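Local coordinates for protein cystalysin (Treponema denticola, PDB 1C7N) that binds pyridoxal-5'-phosphate and belongs to the class I and II aminotransferase family of cofactor-dependent enzymes, forming an assembly of two identical chains, at residues A[55-59]-A[60-64]; A[85-89]-A[90-94]; A[384-387]-A[388-392]. All coordinates share one frame; numbering follows the deposited sequence.

Contact 1: residues A[55-59]-A[60-64]; sequences KYLDE and TVLGY. With PLP (pyridoxal-5'-phosphate), chain J.
The carbonyl of Tyr-56 receives the amide of Thr-60 in a straight i to i+4 bond (Thr-60 N to Tyr-56 O 2.9 Å, N-H...O 180°). The same oxygen also takes the amide of Glu-59, so two backbone donors converge on it where the chain passes from helix 47-59 into a loop. A water spans the turn, donating to Leu-57 O at 2.6 Å and to Thr-60 O at 3.0 Å. The phenol of Tyr-56 swings round to lie across Thr-60, because its CG stands anti to the backbone N (chi1 -165°). The threonine presents CB to one face of the ring, 3.9 Å from the centroid and only 15° off the normal, a CH-pi contact. CG2 approaches the CE1 side of the ring, while OG1 lies near the hydroxyl end, 3.6 Å from Tyr-56 OH. Thr-275, Leu-276 and Lys-279 of helix 275-287 also touch Tyr-56.

In this fold-type I enzyme the loop after the helix runs along the partner subunit. Backbone bonds tie Leu-62 and Tyr-64 to the second subunit, and Leu-57 packs on its own counterpart there. Leu-57 and Leu-62 meet by one methyl each, CD2 to CD2 at 4.2 Å, and Leu-62 is the centre of an inverse gamma turn that redirects the chain.

Farther along, Tyr-64 extends its hydroxyl to the phosphate of pyridoxal-5'-phosphate and donates from OH to O3P at 2.5 Å, with O3P near the ring plane. Asn-175, Val-98 and Val-99 of the second subunit bind the same cofactor, making this a pocket shared between chains, as in aspartate aminotransferase, where a tyrosine of the other subunit also reaches the phosphate.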
loop_
_atom_site.group_PDB
_atom_site.type_symbol
_atom_site.label_atom_id
_atom_site.label_comp_id
_atom_site.label_asym_id
_atom_site.label_seq_id
_atom_site.Cartn_x
_atom_site.Cartn_y
_atom_site.Cartn_z
ATOM N N LYS A 55 -12.946 -16.220 7.617
ATOM C CA LYS A 55 -14.183 -16.521 6.901
ATOM C C LYS A 55 -14.093 -15.941 5.490
ATOM O O LYS A 55 -14.454 -16.597 4.511
ATOM C CB LYS A 55 -15.383 -15.905 7.626
ATOM C CG LYS A 55 -16.684 -15.942 6.820
ATOM C CD LYS A 55 -17.832 -15.300 7.585
ATOM C CE LYS A 55 -19.114 -15.295 6.760
ATOM N NZ LYS A 55 -20.204 -14.562 7.469
ATOM N N TYR A 56 -13.597 -14.707 5.395
ATOM C CA TYR A 56 -13.465 -14.029 4.110
ATOM C C TYR A 56 -12.473 -14.746 3.196
ATOM O O TYR A 56 -12.703 -14.863 1.991
ATOM C CB TYR A 56 -13.007 -12.583 4.318
ATOM C CG TYR A 56 -13.182 -11.690 3.110
ATOM C CD1 TYR A 56 -12.130 -10.905 2.641
ATOM C CD2 TYR A 56 -14.412 -11.599 2.455
ATOM C CE1 TYR A 56 -12.295 -10.048 1.557
ATOM C CE2 TYR A 56 -14.587 -10.745 1.367
ATOM C CZ TYR A 56 -13.524 -9.971 0.927
ATOM O OH TYR A 56 -13.691 -9.101 -0.126
ATOM N N LEU A 57 -11.370 -15.220 3.768
ATOM C CA LEU A 57 -10.358 -15.920 2.987
ATOM C C LEU A 57 -10.941 -17.163 2.319
ATOM O O LEU A 57 -10.483 -17.572 1.253
ATOM C CB LEU A 57 -9.167 -16.303 3.872
ATOM C CG LEU A 57 -8.205 -15.153 4.204
ATOM C CD1 LEU A 57 -7.191 -15.597 5.256
ATOM C CD2 LEU A 57 -7.495 -14.713 2.937
ATOM N N ASP A 58 -11.957 -17.753 2.942
ATOM C CA ASP A 58 -12.594 -18.942 2.385
ATOM C C ASP A 58 -13.588 -18.615 1.272
ATOM O O ASP A 58 -13.978 -19.502 0.516
ATOM C CB ASP A 58 -13.333 -19.734 3.475
ATOM C CG ASP A 58 -12.399 -20.545 4.353
ATOM O OD1 ASP A 58 -11.373 -21.036 3.840
ATOM O OD2 ASP A 58 -12.700 -20.712 5.557
ATOM N N GLU A 59 -13.993 -17.351 1.171
ATOM C CA GLU A 59 -14.972 -16.933 0.166
ATOM C C GLU A 59 -14.415 -16.171 -1.037
ATOM O O GLU A 59 -14.765 -16.454 -2.186
ATOM C CB GLU A 59 -16.038 -16.018 0.795
ATOM C CG GLU A 59 -16.572 -16.412 2.165
ATOM C CD GLU A 59 -17.539 -15.369 2.732
ATOM O OE1 GLU A 59 -17.206 -14.162 2.704
ATOM O OE2 GLU A 59 -18.629 -15.750 3.214
ATOM N N THR A 60 -13.548 -15.205 -0.753
ATOM C CA THR A 60 -12.995 -14.306 -1.761
ATOM C C THR A 60 -11.833 -14.742 -2.656
ATOM O O THR A 60 -11.209 -15.782 -2.455
ATOM C CB THR A 60 -12.586 -12.976 -1.086
ATOM O OG1 THR A 60 -12.511 -11.933 -2.064
ATOM C CG2 THR A 60 -11.224 -13.127 -0.414
ATOM N N VAL A 61 -11.576 -13.901 -3.653
ATOM C CA VAL A 61 -10.494 -14.064 -4.618
ATOM C C VAL A 61 -9.607 -12.853 -4.321
ATOM O O VAL A 61 -10.084 -11.719 -4.296
ATOM C CB VAL A 61 -11.019 -13.987 -6.073
ATOM C CG1 VAL A 61 -9.856 -14.007 -7.049
ATOM C CG2 VAL A 61 -11.959 -15.162 -6.359
ATOM N N LEU A 62 -8.323 -13.082 -4.084
ATOM C CA LEU A 62 -7.430 -11.983 -3.733
ATOM C C LEU A 62 -6.915 -11.153 -4.916
ATOM O O LEU A 62 -5.727 -10.835 -4.988
ATOM C CB LEU A 62 -6.258 -12.536 -2.916
ATOM C CG LEU A 62 -6.646 -13.376 -1.688
ATOM C CD1 LEU A 62 -5.412 -14.050 -1.120
ATOM C CD2 LEU A 62 -7.321 -12.500 -0.628
ATOM N N GLY A 63 -7.814 -10.784 -5.825
ATOM C CA GLY A 63 -7.423 -10.008 -6.994
ATOM C C GLY A 63 -7.464 -8.500 -6.812
ATOM O O GLY A 63 -7.427 -8.001 -5.686
ATOM N N TYR A 64 -7.514 -7.769 -7.924
ATOM C CA TYR A 64 -7.569 -6.314 -7.881
ATOM C C TYR A 64 -8.872 -5.912 -7.209
ATOM O O TYR A 64 -9.966 -6.142 -7.735
ATOM C CB TYR A 64 -7.459 -5.743 -9.294
ATOM C CG TYR A 64 -6.041 -5.790 -9.821
ATOM C CD1 TYR A 64 -5.060 -4.944 -9.302
ATOM C CD2 TYR A 64 -5.670 -6.703 -10.810
ATOM C CE1 TYR A 64 -3.742 -5.006 -9.752
ATOM C CE2 TYR A 64 -4.358 -6.771 -11.267
ATOM C CZ TYR A 64 -3.401 -5.924 -10.735
ATOM O OH TYR A 64 -2.104 -6.002 -11.188
HETATM N N1 PLP J . 3.316 -4.909 -14.892
HETATM C C2 PLP J . 2.676 -5.578 -15.947
HETATM C C2A PLP J . 3.438 -5.574 -17.255
HETATM C C3 PLP J . 1.420 -6.266 -15.625
HETATM O O3 PLP J . 0.827 -6.828 -16.701
HETATM C C4 PLP J . 0.937 -6.255 -14.298
HETATM C C4A PLP J . -0.311 -6.946 -13.977
HETATM C C5 PLP J . 1.732 -5.525 -13.262
HETATM C C6 PLP J . 2.888 -4.864 -13.596
HETATM C C5A PLP J . 1.315 -5.674 -11.793
HETATM O O4P PLP J . 1.195 -4.456 -11.130
HETATM P P PLP J . 0.802 -4.459 -9.570
HETATM O O1P PLP J . 0.930 -3.009 -9.245
HETATM O O2P PLP J . 1.817 -5.346 -8.854
HETATM O O3P PLP J . -0.528 -5.044 -9.450
HETATM O O HOH W 1 -11.297 -18.489 -1.071
#

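Contact 2: residues A[85-89]-A[90-94]; sequences WDIQT and DWIIN. Unlike the reference sequence in segment 85-89: Gln-88 (reference Glu).
Asp-90 turns its carboxylate back along the chain, bringing OD2 to 3.4 Å from CB of Gln-88, a position that in the reference sequence is glutamate. This follows from its first torsion (chi1 53°), which sets CG between the backbone N and the carbonyl carbon.

Trp-91 comes next and carries most of the packing. Its amide bonds to Gln-88 O at 3.1 Å, an i to i+3 bond. The indole folds back along the preceding residues, and one of its faces receives Gln-88 and Ile-87. Gln-88 places CB over the five-membered ring, 3.8 Å from its centroid and 20° off the normal, whereas CA of Ile-87 covers the six-membered ring nearer its rim. The glutamine amide plane stands almost upright to the indole, 85° apart, so the contact is made by the aliphatic part of Gln-88 and not by a stacked amide. Ile-87 adds its CB, 3.7 Å from Trp-91 CE3, and lays CG2 on a face of Trp-85, thus touching both tryptophans.

The short 3-10 turn here feeds the outermost strand within this chain, 92-95, of the seven-stranded mixed sheet in the large domain of the fold-type I enzymes. Strand 248-251 runs antiparallel beside it.

At Ile-92 the turn ends in a weak bond from its amide to Thr-89 O (3.4 Å), and a water links that oxygen to Ile-92 O. The side chain of Ile-92 offers CG1 to Ile-87 CD1 at 4.2 Å, and Val-75 of helix 69-83 packs against it. Ile-93 then forms backbone bonds with Ile-250, and Asn-94, farther up the strand, gives its ND2 to Ser-248 O.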
loop_
_atom_site.group_PDB
_atom_site.type_symbol
_atom_site.label_atom_id
_atom_site.label_comp_id
_atom_site.label_asym_id
_atom_site.label_seq_id
_atom_site.Cartn_x
_atom_site.Cartn_y
_atom_site.Cartn_z
ATOM N N TRP A 85 -20.815 12.872 13.082
ATOM C CA TRP A 85 -20.229 13.476 11.900
ATOM C C TRP A 85 -20.927 12.992 10.639
ATOM O O TRP A 85 -20.908 11.802 10.324
ATOM C CB TRP A 85 -18.744 13.127 11.870
ATOM C CG TRP A 85 -17.959 13.781 10.792
ATOM C CD1 TRP A 85 -18.264 14.937 10.128
ATOM C CD2 TRP A 85 -16.690 13.352 10.293
ATOM N NE1 TRP A 85 -17.258 15.251 9.244
ATOM C CE2 TRP A 85 -16.279 14.295 9.329
ATOM C CE3 TRP A 85 -15.857 12.259 10.572
ATOM C CZ2 TRP A 85 -15.067 14.179 8.640
ATOM C CZ3 TRP A 85 -14.652 12.146 9.888
ATOM C CH2 TRP A 85 -14.269 13.099 8.936
ATOM N N ASP A 86 -21.535 13.930 9.917
ATOM C CA ASP A 86 -22.263 13.621 8.691
ATOM C C ASP A 86 -21.400 13.780 7.437
ATOM O O ASP A 86 -21.131 14.899 6.995
ATOM C CB ASP A 86 -23.492 14.531 8.587
ATOM C CG ASP A 86 -24.436 14.123 7.474
ATOM O OD1 ASP A 86 -25.362 14.906 7.174
ATOM O OD2 ASP A 86 -24.264 13.023 6.903
ATOM N N ILE A 87 -20.957 12.662 6.870
ATOM C CA ILE A 87 -20.150 12.710 5.656
ATOM C C ILE A 87 -20.892 11.953 4.565
ATOM O O ILE A 87 -21.909 11.316 4.830
ATOM C CB ILE A 87 -18.763 12.055 5.853
ATOM C CG1 ILE A 87 -18.912 10.548 6.064
ATOM C CG2 ILE A 87 -18.061 12.682 7.047
ATOM C CD1 ILE A 87 -17.586 9.787 6.070
ATOM N N GLN A 88 -20.396 12.035 3.338
ATOM C CA GLN A 88 -21.025 11.316 2.238
ATOM C C GLN A 88 -20.055 10.249 1.757
ATOM O O GLN A 88 -18.855 10.341 2.000
ATOM C CB GLN A 88 -21.380 12.269 1.094
ATOM C CG GLN A 88 -22.423 13.318 1.462
ATOM C CD GLN A 88 -23.628 12.724 2.166
ATOM O OE1 GLN A 88 -24.130 11.668 1.782
ATOM N NE2 GLN A 88 -24.103 13.406 3.199
ATOM N N THR A 89 -20.575 9.239 1.073
ATOM C CA THR A 89 -19.746 8.151 0.582
ATOM C C THR A 89 -18.643 8.576 -0.381
ATOM O O THR A 89 -17.529 8.049 -0.324
ATOM C CB THR A 89 -20.605 7.083 -0.115
ATOM O OG1 THR A 89 -21.466 7.720 -1.067
ATOM C CG2 THR A 89 -21.445 6.324 0.905
ATOM N N ASP A 90 -18.940 9.524 -1.262
ATOM C CA ASP A 90 -17.945 9.960 -2.227
ATOM C C ASP A 90 -16.897 10.920 -1.668
ATOM O O ASP A 90 -16.063 11.422 -2.409
ATOM C CB ASP A 90 -18.627 10.562 -3.466
ATOM C CG ASP A 90 -19.629 11.648 -3.126
ATOM O OD1 ASP A 90 -20.251 12.188 -4.069
ATOM O OD2 ASP A 90 -19.799 11.962 -1.926
ATOM N N TRP A 91 -16.937 11.161 -0.360
ATOM C CA TRP A 91 -15.962 12.030 0.310
ATOM C C TRP A 91 -14.742 11.206 0.743
ATOM O O TRP A 91 -13.683 11.759 1.045
ATOM C CB TRP A 91 -16.564 12.632 1.581
ATOM C CG TRP A 91 -17.569 13.716 1.395
ATOM C CD1 TRP A 91 -18.289 13.998 0.272
ATOM C CD2 TRP A 91 -18.014 14.632 2.401
ATOM N NE1 TRP A 91 -19.161 15.034 0.518
ATOM C CE2 TRP A 91 -19.013 15.441 1.815
ATOM C CE3 TRP A 91 -17.666 14.845 3.743
ATOM C CZ2 TRP A 91 -19.671 16.451 2.526
ATOM C CZ3 TRP A 91 -18.322 15.852 4.454
ATOM C CH2 TRP A 91 -19.315 16.642 3.840
ATOM N N ILE A 92 -14.906 9.887 0.777
ATOM C CA ILE A 92 -13.854 8.970 1.219
ATOM C C ILE A 92 -12.813 8.572 0.177
ATOM O O ILE A 92 -13.142 7.943 -0.824
ATOM C CB ILE A 92 -14.469 7.660 1.763
ATOM C CG1 ILE A 92 -15.499 7.972 2.849
ATOM C CG2 ILE A 92 -13.374 6.760 2.344
ATOM C CD1 ILE A 92 -16.318 6.765 3.255
ATOM N N ILE A 93 -11.559 8.932 0.429
ATOM C CA ILE A 93 -10.455 8.568 -0.464
ATOM C C ILE A 93 -9.519 7.661 0.341
ATOM O O ILE A 93 -9.158 7.983 1.479
ATOM C CB ILE A 93 -9.674 9.810 -0.954
ATOM C CG1 ILE A 93 -10.617 10.752 -1.715
ATOM C CG2 ILE A 93 -8.515 9.376 -1.850
ATOM C CD1 ILE A 93 -11.302 10.115 -2.916
ATOM N N ASN A 94 -9.123 6.537 -0.248
ATOM C CA ASN A 94 -8.266 5.578 0.447
ATOM C C ASN A 94 -6.777 5.651 0.137
ATOM O O ASN A 94 -6.370 5.910 -0.998
ATOM C CB ASN A 94 -8.746 4.149 0.165
ATOM C CG ASN A 94 -10.189 3.921 0.586
ATOM O OD1 ASN A 94 -11.026 3.528 -0.225
ATOM N ND2 ASN A 94 -10.482 4.163 1.858
HETATM O O HOH W 2 -15.365 7.186 -2.155
#

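Contact 3: residues A[384-387]-A[388-392]; sequences ERLN and KALKD
Glu-384 binds Lys-388 one turn on, at both backbone and side chain. The backbone pair is the usual i to i+4 bond; the side chains add a salt bridge, OE2 to NZ at 3.1 Å, in which the carboxylate uses its anti lone pair. A bend at chi2 (45°) folds the glutamate back over the helix surface, and the last torsion of Lys-388 curls its ammonium towards it. The other oxygen is engaged too: Asn-387 ND2 donates to Glu-384 OE1 at 3.1 Å, from the syn side. With a partner on each oxygen, the carboxylate is probably fixed in rotation.

Arg-385 accepts the amide of Ala-389 at its carbonyl, while its guanidinium leaves the helix to bond to Gln-351 O and Ala-350 O.

Leu-386 packs tightly on Leu-390: CD2 sits 3.4 Å from Leu-390 CG, closer than usual, and its second torsion (-146°) lies away from the staggered values, which may reflect the tight fit. Phe-309 and Phe-310 of helix 289-313 touch Leu-386, and Phe-345 touches Leu-390.

Asn-387 receives Lys-391 N at its carbonyl. The extended lysine crosses the asparagine at a slant, its CE 3.5 Å from Asn-387 OD1, which itself accepts from His-314 NE2.

With Leu-386 packed on helix 289-313, Ala-389 and Leu-390 on helix 339-350, and Lys-388 and Lys-391 exposed, the segment has the character of an amphipathic helix, here the C-terminal helix 376-393 of the fold-type I small domain.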
loop_
_atom_site.group_PDB
_atom_site.type_symbol
_atom_site.label_atom_id
_atom_site.label_comp_id
_atom_site.label_asym_id
_atom_site.label_seq_id
_atom_site.Cartn_x
_atom_site.Cartn_y
_atom_site.Cartn_z
ATOM N N GLU A 384 8.619 -2.205 37.525
ATOM C CA GLU A 384 9.461 -2.738 38.591
ATOM C C GLU A 384 10.925 -2.792 38.146
ATOM O O GLU A 384 11.828 -2.611 38.964
ATOM C CB GLU A 384 8.970 -4.122 39.031
ATOM C CG GLU A 384 9.760 -4.738 40.191
ATOM C CD GLU A 384 10.039 -3.755 41.325
ATOM O OE1 GLU A 384 9.170 -2.911 41.623
ATOM O OE2 GLU A 384 11.128 -3.834 41.932
ATOM N N ARG A 385 11.168 -3.043 36.860
ATOM C CA ARG A 385 12.545 -3.054 36.353
ATOM C C ARG A 385 13.085 -1.634 36.469
ATOM O O ARG A 385 14.233 -1.413 36.859
ATOM C CB ARG A 385 12.601 -3.455 34.880
ATOM C CG ARG A 385 12.733 -4.929 34.623
ATOM C CD ARG A 385 13.450 -5.161 33.304
ATOM N NE ARG A 385 12.754 -4.547 32.171
ATOM C CZ ARG A 385 11.558 -4.934 31.734
ATOM N NH1 ARG A 385 10.920 -5.931 32.337
ATOM N NH2 ARG A 385 11.010 -4.337 30.681
ATOM N N LEU A 386 12.234 -0.679 36.108
ATOM C CA LEU A 386 12.565 0.738 36.156
ATOM C C LEU A 386 12.824 1.126 37.610
ATOM O O LEU A 386 13.773 1.847 37.916
ATOM C CB LEU A 386 11.384 1.554 35.625
ATOM C CG LEU A 386 11.595 2.936 35.008
ATOM C CD1 LEU A 386 10.383 3.798 35.356
ATOM C CD2 LEU A 386 12.867 3.579 35.513
ATOM N N ASN A 387 11.960 0.636 38.493
ATOM C CA ASN A 387 12.053 0.899 39.926
ATOM C C ASN A 387 13.437 0.538 40.460
ATOM O O ASN A 387 14.084 1.351 41.117
ATOM C CB ASN A 387 10.971 0.103 40.664
ATOM C CG ASN A 387 10.766 0.571 42.094
ATOM O OD1 ASN A 387 11.020 1.731 42.420
ATOM N ND2 ASN A 387 10.280 -0.327 42.950
ATOM N N LYS A 388 13.891 -0.680 40.175
ATOM C CA LYS A 388 15.207 -1.116 40.636
ATOM C C LYS A 388 16.325 -0.296 39.996
ATOM O O LYS A 388 17.317 0.034 40.649
ATOM C CB LYS A 388 15.428 -2.601 40.336
ATOM C CG LYS A 388 14.522 -3.542 41.121
ATOM C CD LYS A 388 15.176 -4.903 41.306
ATOM C CE LYS A 388 14.264 -5.875 42.042
ATOM N NZ LYS A 388 13.035 -6.187 41.260
ATOM N N ALA A 389 16.157 0.036 38.719
ATOM C CA ALA A 389 17.150 0.820 37.992
ATOM C C ALA A 389 17.272 2.231 38.569
ATOM O O ALA A 389 18.383 2.750 38.737
ATOM C CB ALA A 389 16.780 0.883 36.511
ATOM N N LEU A 390 16.133 2.847 38.873
ATOM C CA LEU A 390 16.129 4.187 39.443
ATOM C C LEU A 390 16.755 4.166 40.834
ATOM O O LEU A 390 17.517 5.061 41.191
ATOM C CB LEU A 390 14.702 4.738 39.520
ATOM C CG LEU A 390 14.099 5.239 38.200
ATOM C CD1 LEU A 390 12.680 5.722 38.428
ATOM C CD2 LEU A 390 14.953 6.367 37.645
ATOM N N LYS A 391 16.428 3.145 41.620
ATOM C CA LYS A 391 16.991 3.031 42.962
ATOM C C LYS A 391 18.509 2.907 42.875
ATOM O O LYS A 391 19.241 3.598 43.584
ATOM C CB LYS A 391 16.418 1.810 43.681
ATOM C CG LYS A 391 14.969 1.958 44.089
ATOM C CD LYS A 391 14.443 0.661 44.681
ATOM C CE LYS A 391 13.001 0.806 45.100
ATOM N NZ LYS A 391 12.445 -0.484 45.570
ATOM N N ASP A 392 18.978 2.020 42.006
ATOM C CA ASP A 392 20.411 1.832 41.831
ATOM C C ASP A 392 21.059 3.153 41.439
ATOM O O ASP A 392 22.102 3.528 41.979
ATOM C CB ASP A 392 20.680 0.775 40.762
ATOM C CG ASP A 392 20.314 -0.613 41.227
ATOM O OD1 ASP A 392 20.410 -1.561 40.420
ATOM O OD2 ASP A 392 19.933 -0.757 42.407
#

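How the contacts relate
The three contacts follow one another along the chain without touching. Contacts 1 and 2 are the nearer pair, their centres 25 Å apart and their nearest atoms about 12 Å apart; helix 69-83 connects them. They differ in distance from the cofactor: contact 1 ends in a tyrosine bound directly to the phosphate in a pocket shared with the second subunit, whereas contact 2 is separated from a bound pyridoxal-5'-phosphate by about 13 Å at the side chain of Ile-92. Contact 3 is remote, its centre 50 Å from that of contact 1 and 49 Å from that of contact 2, and it lies across the chain's centre from contact 2. Only contact 1 meets the other chain.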